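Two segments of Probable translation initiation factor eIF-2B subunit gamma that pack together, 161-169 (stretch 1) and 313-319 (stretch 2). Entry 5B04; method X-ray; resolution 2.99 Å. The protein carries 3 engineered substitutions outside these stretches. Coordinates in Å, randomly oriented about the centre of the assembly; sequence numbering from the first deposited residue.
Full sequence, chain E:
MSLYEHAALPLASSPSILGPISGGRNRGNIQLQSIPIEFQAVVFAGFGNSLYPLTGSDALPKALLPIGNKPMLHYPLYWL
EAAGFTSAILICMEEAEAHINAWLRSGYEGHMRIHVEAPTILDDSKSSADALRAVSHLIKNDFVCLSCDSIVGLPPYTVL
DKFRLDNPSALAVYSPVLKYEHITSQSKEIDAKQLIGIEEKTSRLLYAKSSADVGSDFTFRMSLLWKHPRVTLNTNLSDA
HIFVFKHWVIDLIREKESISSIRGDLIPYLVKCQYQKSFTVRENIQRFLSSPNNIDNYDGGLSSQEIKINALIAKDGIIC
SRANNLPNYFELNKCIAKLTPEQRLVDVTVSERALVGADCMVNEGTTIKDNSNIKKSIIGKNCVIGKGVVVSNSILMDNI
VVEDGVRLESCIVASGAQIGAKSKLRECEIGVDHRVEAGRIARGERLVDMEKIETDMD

Stretch 1 161-169: DKFRLDNPS
Stretch 2 (313-319) IAKDGII

The last turns of a helix, residues 161–166, pack against a short strand, 315–319, running nearly the opposite way: the angle between their N-to-C directions is 149°, and the axes approach to 10.3 Å. The register follows from this sense. K162 CA lies 8.4 Å from I318 CA, whereas beyond the helix the chains close in, so that P168 CA is 5.2 Å from A314 CA. In all, 368 Å² of surface is buried, most of it by K162, S169 and D316.

The helix keeps phi/psi near -65/-40 as far as L165, relaxing to -84/-21 at D166, with L165 N bonded to D161 O (2.8 Å) and D166 N to K162 O (3.1 Å). N167 then leaves helical geometry at 47/52, a positive phi that asparagine tolerates better than most residues. P168 (-87/167) and S169 (-69/-30) bring the chain up against the other stretch.

K162 spans the wider gap. Its CB points toward the strand, and the chain follows chi1 t, chi2 108°, chi3 t and chi4 p. A long aliphatic stem ending in a charge suits this place: K162 CE lies 4.3 Å from I318 CB and 3.9 Å from G317 O, while K162 NZ forms a salt bridge with D316 OD2 at 3.0 Å. D316, with chi1 m and chi2 29°, directs its CB toward the helix from an extended backbone (-117/147). The same ammonium holds D166, one helical turn on, through a very short 2.4 Å salt bridge from K162 NZ to D166 OD2. D166 OD2 and D316 OD2 are 3.3 Å apart; two carboxylate oxygens at this distance would repel, and the shared lysine charge offsets that repulsion. I318 has chi1 and chi2 both t. At G317 a CB would point away from the helix.

S169 makes the close junction. S169 N donates to A314 O at 2.8 Å, with an N-H...O angle of 138°. In return A314 N donates to S169 OG in a weak bond, 3.4 Å long but well aligned at 165°. Serine suits the site because its short side chain, chi1 m, brings OG within reach of A314 N, while its backbone N pairs with A314 O. S169 OG also sits 3.1 Å from I313 CG1, a tight contact with the isoleucine side chain (chi1 and chi2 t). P168 contributes its ring: P168 CB lies 3.6 Å from A314 O and 4.1 Å from D316 OD1. A314 itself is extended (-161/145), its small CB directed sideways.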

# COMPACT_ATOMS: atom_id res chain seq x y z
N ASP E 161 -23.71 -41.16 -11.36
CA ASP E 161 -23.35 -39.75 -11.51
C ASP E 161 -23.20 -39.38 -12.98
O ASP E 161 -23.58 -38.28 -13.39
CB ASP E 161 -22.04 -39.45 -10.76
CG ASP E 161 -22.20 -39.52 -9.26
OD1 ASP E 161 -23.25 -40.00 -8.79
OD2 ASP E 161 -21.25 -39.12 -8.54
N LYS E 162 -22.65 -40.30 -13.76
CA LYS E 162 -22.47 -40.09 -15.19
C LYS E 162 -23.80 -39.87 -15.89
O LYS E 162 -23.93 -38.99 -16.74
CB LYS E 162 -21.73 -41.28 -15.82
CG LYS E 162 -21.59 -41.21 -17.33
CD LYS E 162 -20.16 -40.93 -17.75
CE LYS E 162 -19.97 -41.13 -19.24
NZ LYS E 162 -20.82 -40.22 -20.05
N PHE E 163 -24.80 -40.67 -15.53
CA PHE E 163 -26.13 -40.54 -16.13
C PHE E 163 -26.82 -39.28 -15.64
O PHE E 163 -27.54 -38.62 -16.40
CB PHE E 163 -26.98 -41.77 -15.81
CG PHE E 163 -28.32 -41.77 -16.50
CD1 PHE E 163 -28.43 -42.20 -17.81
CD2 PHE E 163 -29.46 -41.35 -15.84
CE1 PHE E 163 -29.65 -42.21 -18.45
CE2 PHE E 163 -30.68 -41.35 -16.47
CZ PHE E 163 -30.78 -41.78 -17.78
N ARG E 164 -26.61 -38.94 -14.38
CA ARG E 164 -27.19 -37.73 -13.80
C ARG E 164 -26.62 -36.48 -14.46
O ARG E 164 -27.36 -35.58 -14.86
CB ARG E 164 -26.93 -37.68 -12.29
CG ARG E 164 -27.72 -38.70 -11.48
CD ARG E 164 -27.06 -38.94 -10.13
NE ARG E 164 -27.88 -39.78 -9.26
CZ ARG E 164 -27.42 -40.40 -8.17
NH1 ARG E 164 -26.14 -40.27 -7.83
NH2 ARG E 164 -28.23 -41.14 -7.44
N LEU E 165 -25.30 -36.43 -14.58
CA LEU E 165 -24.60 -35.25 -15.06
C LEU E 165 -24.77 -35.02 -16.56
O LEU E 165 -24.93 -33.89 -17.01
CB LEU E 165 -23.11 -35.34 -14.72
CG LEU E 165 -22.25 -34.13 -15.08
CD1 LEU E 165 -22.78 -32.88 -14.38
CD2 LEU E 165 -20.80 -34.38 -14.70
N ASP E 166 -24.72 -36.10 -17.34
CA ASP E 166 -24.79 -35.99 -18.79
C ASP E 166 -26.23 -35.90 -19.29
O ASP E 166 -26.48 -35.43 -20.40
CB ASP E 166 -24.09 -37.18 -19.45
CG ASP E 166 -22.66 -37.37 -18.96
OD1 ASP E 166 -22.10 -36.41 -18.39
OD2 ASP E 166 -22.11 -38.47 -19.13
N ASN E 167 -27.16 -36.35 -18.46
CA ASN E 167 -28.57 -36.44 -18.83
C ASN E 167 -28.81 -37.11 -20.19
O ASN E 167 -29.50 -36.55 -21.04
CB ASN E 167 -29.21 -35.05 -18.83
CG ASN E 167 -30.72 -35.10 -18.67
OD1 ASN E 167 -31.24 -35.83 -17.82
ND2 ASN E 167 -31.43 -34.33 -19.49
N PRO E 168 -28.24 -38.31 -20.40
CA PRO E 168 -28.42 -38.93 -21.72
C PRO E 168 -29.70 -39.74 -21.79
O PRO E 168 -30.31 -40.02 -20.75
CB PRO E 168 -27.20 -39.82 -21.84
CG PRO E 168 -26.97 -40.29 -20.44
CD PRO E 168 -27.42 -39.17 -19.52
N SER E 169 -30.10 -40.13 -22.99
CA SER E 169 -31.25 -41.00 -23.16
C SER E 169 -30.92 -42.39 -22.62
O SER E 169 -31.80 -43.11 -22.14
CB SER E 169 -31.67 -41.08 -24.63
OG SER E 169 -31.94 -39.78 -25.13
N ILE E 313 -31.67 -36.49 -28.81
CA ILE E 313 -31.34 -37.77 -28.19
C ILE E 313 -29.82 -37.95 -28.08
O ILE E 313 -29.06 -37.36 -28.84
CB ILE E 313 -31.97 -38.94 -28.99
CG1 ILE E 313 -31.89 -40.26 -28.22
CG2 ILE E 313 -31.32 -39.06 -30.37
CD1 ILE E 313 -32.77 -41.35 -28.79
N ALA E 314 -29.38 -38.74 -27.10
CA ALA E 314 -27.95 -38.95 -26.89
C ALA E 314 -27.67 -40.21 -26.06
O ALA E 314 -28.43 -40.55 -25.16
CB ALA E 314 -27.33 -37.74 -26.21
N LYS E 315 -26.57 -40.88 -26.37
CA LYS E 315 -26.16 -42.06 -25.62
C LYS E 315 -24.67 -42.10 -25.38
O LYS E 315 -23.87 -41.87 -26.28
CB LYS E 315 -26.60 -43.32 -26.33
CG LYS E 315 -28.02 -43.66 -26.04
CD LYS E 315 -28.57 -44.53 -27.11
CE LYS E 315 -27.81 -45.83 -27.17
NZ LYS E 315 -28.81 -46.90 -27.22
N ASP E 316 -24.30 -42.39 -24.14
CA ASP E 316 -22.91 -42.37 -23.73
C ASP E 316 -22.42 -43.75 -23.30
O ASP E 316 -23.18 -44.55 -22.76
CB ASP E 316 -22.71 -41.38 -22.58
CG ASP E 316 -22.89 -39.94 -23.02
OD1 ASP E 316 -23.66 -39.69 -23.97
OD2 ASP E 316 -22.27 -39.05 -22.40
N GLY E 317 -21.15 -44.01 -23.56
CA GLY E 317 -20.51 -45.22 -23.09
C GLY E 317 -19.54 -44.87 -21.98
O GLY E 317 -19.00 -43.77 -21.94
N ILE E 318 -19.32 -45.81 -21.07
CA ILE E 318 -18.34 -45.64 -20.02
C ILE E 318 -17.50 -46.91 -19.89
O ILE E 318 -18.04 -48.01 -19.78
CB ILE E 318 -18.99 -45.27 -18.67
CG1 ILE E 318 -17.96 -45.29 -17.54
CG2 ILE E 318 -20.15 -46.20 -18.36
CD1 ILE E 318 -18.53 -44.96 -16.18
N ILE E 319 -16.19 -46.75 -19.83
CA ILE E 319 -15.30 -47.88 -19.80
C ILE E 319 -14.54 -47.89 -18.51
O ILE E 319 -14.00 -46.90 -18.12
CB ILE E 319 -14.31 -47.77 -20.94
CG1 ILE E 319 -15.05 -47.89 -22.26
CG2 ILE E 319 -13.28 -48.87 -20.87
CD1 ILE E 319 -15.07 -46.63 -23.06